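Local coordinates for protein alpha-fucosidase (Bifidobacterium bifidum, PDB 2EAB) that probably releases alpha-1,2-linked L-fucose from glycans by hydrolysis, this chain being the catalytic portion of a longer, probably membrane-anchored protein, at residues S581-Q585 with P688-I692; Q649-W653 with S681-G685. All blocks are in the same frame, centred on the assembly; numbering follows the deposited sequence.

How the interactions relate
Both contacts lie in the family 95 catalytic domain, their centres 10 Å apart and on the same side of the chain's centre. Along the chain the order is 581-585, 649-653, 681-685, 688-692, so interaction 2 is nested inside the loop closed by interaction 1. Three of the four segments belong to the long connection between helices 632-639 and 697-711; the fourth is a turn of helix 577-596. The contacts touch directly: Ile692 N lies 2.9 Å from Gly685 O and Gly689 N 3.0 Å from Leu684 O, both probable hydrogen bonds. The connection is thus folded on itself and held against helix 577-596, with Asp690, a calcium ligand in a structure of this protein, in segment 688-692.

Interaction 1. Residues S581-Q585 with P688-I692; sequences SLVWQ and PGDLI. With TRS (2-amino-2-hydroxymethyl-propane-1,3-diol), chain J.
Residues 581-585 are one turn of helix 577-596 (Gln585 N to Ser581 O, 3.0 Å); 688-692 is irregular loop, entered through a cis peptide before Pro688. CA-CA distances are 6.7 Å for Gln585-Gly689 and 7.4 Å for Ser581-Leu691. Gln585 (chi1 t, chi2 p) uses both ends of its carboxamide on Asp690: OE1 accepts from Asp690 N at 3.0 Å, and NE2 donates to Asp690 OD1 at 2.8 Å. A CB on Gly689 would clash with that OE1. Arg734 bonds Pro688 O and Gly689 O; Ser581 OG is satisfied by Thr577 O. Leu691 (t, p) puts CD1 over the six-membered ring of Trp584 (chi1 t, chi2 93°), 3.6 Å from its centroid, a CH-pi contact. Tris, probably from the crystallisation liquor, takes a weak bond from Gln585 NE2 to its O1 (2.9 Å) and donates from N to Asp690 OD2 (2.8 Å). This is consistent with a polar pocket: Asp690 and Glu520 bind calcium in a crystal structure of this protein, an ion absent from this chain, within the (alpha/alpha)6-barrel family 95 catalytic domain.

Interaction 2. Residues Q649-W653 with S681-G685; sequences QIKEW and SHLLG. With EDO (1,2-ethanediol), chain D.
Segment 649-653 has no regular structure: Ile650 and Lys651 are extended (phi/psi -71/121 and -64/140), Glu652 turns at -91/-31, and Trp653 is extended again. Residues 681-685 make a compact bend, with phi between -65° and -108° and psi between -23° and 14°. The backbones come closest where the CA atoms of Glu652 and His682 are 5.2 Å apart.

His682 is the main side chain of the contact. Its CA-to-CB bond points toward 649-653, and chi1 p with chi2 near -48° lays the imidazole along that backbone. Glu652 CB lies over one ring face, 4.0 Å from the centroid, as a CH-pi contact, while Glu652 CA is 3.7 Å from His682 CB. At the ring edge, His682 CD2 approaches Ile650 O to 3.2 Å. Ile650 (chi1 m, chi2 m) adds apolar packing, its CG1 4.0 Å from Leu683 CD2; helix 697-711 covers this side through Ala702 and Leu707.

Waters supply the polar links. Water 1 sits 2.9 Å from His682 NE2 and donates a weak bond to Ile650 O at 3.3 Å. Water 2 donates to Glu652 OE2 at 2.8 Å and accepts from Ser681 N at 3.0 Å. The Glu652 carboxylate, in an extended t,t rotamer, also bonds Ser565 and forms a salt bridge to Arg710. Ser681 OG bonds Pro566 O and accepts from O1 of an ethanediol, probably from the crystallisation liquor, at 2.8 Å. His682 ND1 is buried without a partner in the model.

Lacking a direct hydrogen bond, these two parts of one long connection are joined by van der Waals packing and water bridges, and Arg710 answers the buried carboxylate charge.

Interaction 1. Residues S581-Q585 with P688-I692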
# COMPACT_ATOMS: atom_id res chain seq x y z
N SER A 581 19.79 7.46 2.50
CA SER A 581 19.42 6.08 2.81
C SER A 581 18.65 5.47 1.65
O SER A 581 18.87 4.30 1.29
CB SER A 581 18.59 6.00 4.09
OG SER A 581 19.36 6.38 5.21
N LEU A 582 17.76 6.26 1.06
CA LEU A 582 16.97 5.79 -0.07
C LEU A 582 17.82 5.58 -1.32
O LEU A 582 17.66 4.58 -2.03
CB LEU A 582 15.82 6.76 -0.37
CG LEU A 582 14.69 6.74 0.66
CD1 LEU A 582 13.68 7.82 0.33
CD2 LEU A 582 14.01 5.38 0.74
N VAL A 583 18.73 6.51 -1.61
CA VAL A 583 19.57 6.37 -2.80
C VAL A 583 20.55 5.21 -2.63
O VAL A 583 20.78 4.44 -3.57
CB VAL A 583 20.26 7.70 -3.19
CG1 VAL A 583 21.25 7.50 -4.33
CG2 VAL A 583 19.20 8.72 -3.59
N TRP A 584 21.09 5.07 -1.42
CA TRP A 584 21.95 3.93 -1.10
C TRP A 584 21.22 2.62 -1.36
O TRP A 584 21.77 1.71 -1.99
CB TRP A 584 22.42 4.03 0.35
CG TRP A 584 23.37 2.95 0.78
CD1 TRP A 584 24.74 3.00 0.75
CD2 TRP A 584 23.02 1.67 1.33
NE1 TRP A 584 25.26 1.82 1.24
CE2 TRP A 584 24.23 1.00 1.61
CE3 TRP A 584 21.81 1.04 1.62
CZ2 TRP A 584 24.26 -0.29 2.16
CZ3 TRP A 584 21.84 -0.24 2.17
CH2 TRP A 584 23.06 -0.89 2.44
N GLN A 585 19.97 2.52 -0.90
CA GLN A 585 19.20 1.30 -1.08
C GLN A 585 18.92 1.02 -2.54
O GLN A 585 18.97 -0.14 -2.98
CB GLN A 585 17.89 1.35 -0.31
CG GLN A 585 17.32 -0.04 -0.05
CD GLN A 585 18.17 -0.81 0.94
OE1 GLN A 585 18.27 -0.43 2.11
NE2 GLN A 585 18.83 -1.87 0.48
N PRO A 688 11.94 0.32 5.46
CA PRO A 688 12.01 -1.07 4.99
C PRO A 688 13.40 -1.60 4.64
O PRO A 688 13.53 -2.80 4.35
CB PRO A 688 11.17 -1.03 3.72
CG PRO A 688 11.41 0.35 3.18
CD PRO A 688 11.53 1.24 4.38
N GLY A 689 14.41 -0.73 4.67
CA GLY A 689 15.73 -1.04 4.13
C GLY A 689 16.56 -2.06 4.90
O GLY A 689 16.09 -2.67 5.86
N ASP A 690 17.79 -2.25 4.44
CA ASP A 690 18.72 -3.17 5.11
C ASP A 690 20.03 -2.48 5.49
O ASP A 690 21.06 -3.13 5.67
CB ASP A 690 18.99 -4.43 4.27
CG ASP A 690 19.85 -4.19 3.05
OD1 ASP A 690 20.14 -3.02 2.71
OD2 ASP A 690 20.24 -5.19 2.41
N LEU A 691 19.95 -1.16 5.63
CA LEU A 691 21.08 -0.35 6.05
C LEU A 691 21.32 -0.49 7.55
O LEU A 691 22.47 -0.44 8.01
CB LEU A 691 20.78 1.09 5.67
CG LEU A 691 21.81 2.19 5.83
CD1 LEU A 691 23.15 1.84 5.18
CD2 LEU A 691 21.23 3.45 5.22
N ILE A 692 20.24 -0.67 8.30
CA ILE A 692 20.28 -0.83 9.75
C ILE A 692 19.55 -2.12 10.07
O ILE A 692 18.33 -2.21 9.91
CB ILE A 692 19.62 0.36 10.49
CG1 ILE A 692 20.28 1.69 10.12
CG2 ILE A 692 19.64 0.12 12.00
CD1 ILE A 692 19.50 2.93 10.57
C TRS J . 19.38 -6.34 -0.97
C1 TRS J . 20.27 -5.19 -1.44
C2 TRS J . 20.27 -7.50 -0.58
C3 TRS J . 18.43 -6.76 -2.09
N TRS J . 18.62 -5.90 0.20
O1 TRS J . 19.55 -3.95 -1.46
O2 TRS J . 21.10 -8.04 -1.47
O3 TRS J . 17.65 -7.89 -1.68

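Interaction 2. Residues Q649-W653 with S681-G685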
# COMPACT_ATOMS: atom_id res chain seq x y z
N GLN A 649 22.41 8.59 18.74
CA GLN A 649 21.27 8.55 17.82
C GLN A 649 21.73 8.42 16.37
O GLN A 649 22.86 8.78 16.04
CB GLN A 649 20.44 9.83 17.99
CG GLN A 649 20.92 11.07 17.18
CD GLN A 649 22.18 11.76 17.71
OE1 GLN A 649 22.89 11.25 18.58
NE2 GLN A 649 22.46 12.94 17.17
N ILE A 650 20.85 7.91 15.50
CA ILE A 650 21.07 8.04 14.06
C ILE A 650 20.87 9.51 13.69
O ILE A 650 19.79 10.06 13.94
CB ILE A 650 20.06 7.18 13.25
CG1 ILE A 650 20.15 5.69 13.64
CG2 ILE A 650 20.24 7.39 11.75
CD1 ILE A 650 21.41 4.97 13.18
N LYS A 651 21.89 10.14 13.13
CA LYS A 651 21.75 11.54 12.71
C LYS A 651 20.70 11.67 11.61
O LYS A 651 20.64 10.83 10.70
CB LYS A 651 23.08 12.10 12.20
CG LYS A 651 24.15 12.27 13.26
CD LYS A 651 25.38 12.93 12.67
CE LYS A 651 26.53 12.90 13.67
NZ LYS A 651 27.71 13.65 13.17
N GLU A 652 19.90 12.72 11.70
CA GLU A 652 18.91 13.03 10.66
C GLU A 652 19.52 13.96 9.60
O GLU A 652 19.16 13.88 8.42
CB GLU A 652 17.64 13.60 11.30
CG GLU A 652 16.53 13.93 10.29
CD GLU A 652 15.14 14.05 10.90
OE1 GLU A 652 14.98 13.96 12.13
OE2 GLU A 652 14.19 14.25 10.11
N TRP A 653 20.46 14.81 10.03
CA TRP A 653 21.22 15.69 9.14
C TRP A 653 22.70 15.51 9.37
O TRP A 653 23.13 15.22 10.49
CB TRP A 653 20.86 17.16 9.37
CG TRP A 653 19.41 17.45 9.16
CD1 TRP A 653 18.80 17.76 7.98
CD2 TRP A 653 18.39 17.43 10.16
NE1 TRP A 653 17.45 17.95 8.18
CE2 TRP A 653 17.17 17.76 9.51
CE3 TRP A 653 18.38 17.19 11.54
CZ2 TRP A 653 15.96 17.83 10.20
CZ3 TRP A 653 17.18 17.27 12.22
CH2 TRP A 653 15.98 17.59 11.55
N SER A 681 11.99 10.26 9.12
CA SER A 681 12.44 10.11 7.74
C SER A 681 13.85 9.54 7.63
O SER A 681 14.21 8.97 6.61
CB SER A 681 12.35 11.45 7.00
OG SER A 681 11.01 11.90 6.96
N HIS A 682 14.63 9.70 8.68
CA HIS A 682 16.00 9.21 8.71
C HIS A 682 16.14 7.74 9.12
O HIS A 682 17.26 7.22 9.19
CB HIS A 682 16.84 10.09 9.63
CG HIS A 682 16.39 10.09 11.06
ND1 HIS A 682 15.07 10.26 11.42
CD2 HIS A 682 17.08 9.95 12.21
CE1 HIS A 682 14.97 10.22 12.74
NE2 HIS A 682 16.18 10.03 13.24
N LEU A 683 15.02 7.07 9.36
CA LEU A 683 15.06 5.67 9.78
C LEU A 683 14.60 4.69 8.71
O LEU A 683 14.39 3.51 8.99
CB LEU A 683 14.30 5.46 11.09
CG LEU A 683 14.84 6.23 12.30
CD1 LEU A 683 14.02 5.91 13.53
CD2 LEU A 683 16.32 5.94 12.56
N LEU A 684 14.48 5.14 7.46
CA LEU A 684 14.06 4.26 6.37
C LEU A 684 15.07 3.15 6.09
O LEU A 684 14.71 2.13 5.50
CB LEU A 684 13.75 5.06 5.11
CG LEU A 684 12.67 6.13 5.27
CD1 LEU A 684 12.37 6.78 3.93
CD2 LEU A 684 11.39 5.58 5.91
N GLY A 685 16.31 3.34 6.52
CA GLY A 685 17.34 2.30 6.42
C GLY A 685 17.13 1.14 7.38
O GLY A 685 17.65 0.04 7.15
C1 EDO D . 9.15 9.67 4.96
O1 EDO D . 8.87 10.25 6.33
C2 EDO D . 8.93 10.87 3.96
O2 EDO D . 7.47 11.19 3.92
O HOH W 1 17.16 10.39 15.93
O HOH W 2 11.72 13.03 10.12